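Local coordinates for DUF3194 domain-containing protein (Thermococcus onnurineus, PDB 3UEB) that is of unknown function, a small alpha-and-beta protein of the UPF0440 family from a hyperthermophilic archaeon, at residues G4-R9 / V80-D85. Sequence-based numbering, arbitrary orientation.
Sequences GSSGKR and VDKLID
R9 leaves the strand extended at chi1, with CG trans to the main-chain nitrogen (-173°), then bends at chi2, and this turn carries its guanidinium over to the carboxylate of D85. The two belong to an alpha+beta fold in which helices pack against one face of a three-stranded antiparallel sheet; here the start of helix 80-104 packs against strand 6-14, an outermost strand of the sheet within this chain, the local axes 7.4 Å apart and inclined by 38°.

The salt bridge runs from R9 NH2 to D85 OD1, modelled at a very short 2.4 Å, so the exact length is doubtful. The N-H is far from straight on the acceptor, and the guanidinium and carboxylate planes are 72° apart, so the groups meet obliquely and through OD1. Beside them I84 CG2 packs on the arginine's CB at 3.5 Å, the two side chains sliding past each other in opposite directions. An alanine in place of R9 would probably leave D85 without this cationic mate and strip the outer cover, from CG onward, off the CG2 methyl of I84.

Toward the start of both segments, G7 lets the helix come close: a CB there would collide with V80 CG1, I84 CD1 and D81 OD1. I84 CD1 presses on the G7 carbonyl carbon, 3.3 Å away, while V80 sets its CG1 methyl 3.2 Å from G7 N. That nitrogen's residue pairs through its backbone with L70 of strand 63-71, and V80 also touches V72. A water joins strand to helix, donating to D81 OD1 at 3.0 Å and accepting from K8 N at 3.1 Å.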
loop_
_atom_site.group_PDB
_atom_site.type_symbol
_atom_site.label_atom_id
_atom_site.label_comp_id
_atom_site.label_asym_id
_atom_site.label_seq_id
_atom_site.Cartn_x
_atom_site.Cartn_y
_atom_site.Cartn_z
ATOM N N GLY A 4 14.900 4.260 -19.308
ATOM C CA GLY A 4 13.727 5.160 -19.502
ATOM C C GLY A 4 12.391 4.448 -19.381
ATOM O O GLY A 4 11.338 5.040 -19.624
ATOM N N SER A 5 12.418 3.177 -19.001
ATOM C CA SER A 5 11.180 2.422 -18.866
ATOM C C SER A 5 10.652 2.352 -17.432
ATOM O O SER A 5 9.564 1.822 -17.190
ATOM C CB SER A 5 11.366 1.011 -19.431
ATOM O OG SER A 5 11.594 1.056 -20.833
ATOM N N SER A 6 11.409 2.900 -16.486
ATOM C CA SER A 6 10.991 2.876 -15.086
ATOM C C SER A 6 11.467 4.071 -14.264
ATOM O O SER A 6 12.440 4.752 -14.605
ATOM C CB SER A 6 11.484 1.603 -14.408
ATOM O OG SER A 6 12.852 1.737 -14.077
ATOM N N GLY A 7 10.769 4.304 -13.163
ATOM C CA GLY A 7 11.106 5.399 -12.282
ATOM C C GLY A 7 10.909 4.969 -10.845
ATOM O O GLY A 7 10.075 4.107 -10.538
ATOM N N LYS A 8 11.691 5.578 -9.963
ATOM C CA LYS A 8 11.638 5.284 -8.543
ATOM C C LYS A 8 11.533 6.609 -7.801
ATOM O O LYS A 8 12.094 7.621 -8.233
ATOM C CB LYS A 8 12.903 4.541 -8.126
ATOM C CG LYS A 8 12.642 3.253 -7.368
ATOM C CD LYS A 8 12.585 3.468 -5.860
ATOM C CE LYS A 8 13.965 3.806 -5.306
ATOM N NZ LYS A 8 13.986 3.816 -3.813
ATOM N N ARG A 9 10.813 6.600 -6.686
ATOM C CA ARG A 9 10.640 7.809 -5.901
ATOM C C ARG A 9 10.379 7.466 -4.439
ATOM O O ARG A 9 9.548 6.607 -4.135
ATOM C CB ARG A 9 9.468 8.615 -6.463
ATOM C CG ARG A 9 9.288 9.972 -5.833
ATOM C CD ARG A 9 10.525 10.831 -6.025
ATOM N NE ARG A 9 10.251 12.232 -5.723
ATOM C CZ ARG A 9 9.493 13.021 -6.476
ATOM N NH1 ARG A 9 9.294 14.286 -6.121
ATOM N NH2 ARG A 9 8.944 12.551 -7.592
ATOM N N VAL A 80 8.159 8.481 -17.322
ATOM C CA VAL A 80 7.880 7.868 -16.031
ATOM C C VAL A 80 8.141 8.726 -14.800
ATOM O O VAL A 80 7.293 8.794 -13.913
ATOM C CB VAL A 80 8.645 6.531 -15.888
ATOM C CG1 VAL A 80 8.365 5.907 -14.520
ATOM C CG2 VAL A 80 8.224 5.580 -17.008
ATOM N N ASP A 81 9.303 9.369 -14.726
ATOM C CA ASP A 81 9.597 10.209 -13.569
ATOM C C ASP A 81 8.596 11.355 -13.508
ATOM O O ASP A 81 8.125 11.731 -12.433
ATOM C CB ASP A 81 11.015 10.778 -13.646
ATOM C CG ASP A 81 12.074 9.698 -13.705
ATOM O OD1 ASP A 81 11.965 8.704 -12.954
ATOM O OD2 ASP A 81 13.025 9.853 -14.500
ATOM N N LYS A 82 8.265 11.896 -14.673
ATOM C CA LYS A 82 7.321 12.999 -14.766
ATOM C C LYS A 82 5.960 12.545 -14.228
ATOM O O LYS A 82 5.338 13.243 -13.421
ATOM C CB LYS A 82 7.208 13.447 -16.225
ATOM C CG LYS A 82 6.849 14.911 -16.433
ATOM C CD LYS A 82 5.354 15.132 -16.385
ATOM C CE LYS A 82 4.629 14.373 -17.500
ATOM N NZ LYS A 82 5.049 14.834 -18.858
ATOM N N LEU A 83 5.504 11.377 -14.681
ATOM C CA LEU A 83 4.230 10.833 -14.228
ATOM C C LEU A 83 4.299 10.602 -12.720
ATOM O O LEU A 83 3.381 10.959 -11.990
ATOM C CB LEU A 83 3.915 9.513 -14.947
ATOM C CG LEU A 83 2.759 8.693 -14.357
ATOM C CD1 LEU A 83 1.531 9.574 -14.214
ATOM C CD2 LEU A 83 2.461 7.496 -15.248
ATOM N N ILE A 84 5.393 10.012 -12.258
ATOM C CA ILE A 84 5.555 9.771 -10.830
ATOM C C ILE A 84 5.503 11.109 -10.093
ATOM O O ILE A 84 4.838 11.221 -9.064
ATOM C CB ILE A 84 6.897 9.053 -10.507
ATOM C CG1 ILE A 84 6.872 7.626 -11.053
ATOM C CG2 ILE A 84 7.114 9.001 -8.997
ATOM C CD1 ILE A 84 8.128 6.831 -10.708
ATOM N N ASP A 85 6.188 12.121 -10.627
ATOM C CA ASP A 85 6.192 13.449 -10.003
ATOM C C ASP A 85 4.788 13.996 -9.843
ATOM O O ASP A 85 4.431 14.500 -8.783
ATOM C CB ASP A 85 7.013 14.447 -10.819
ATOM C CG ASP A 85 8.496 14.166 -10.756
ATOM O OD1 ASP A 85 8.999 13.863 -9.649
ATOM O OD2 ASP A 85 9.161 14.259 -11.810
HETATM O O HOH W 1 11.063 7.512 -18.671
HETATM O O HOH W 2 13.907 7.308 -11.208
#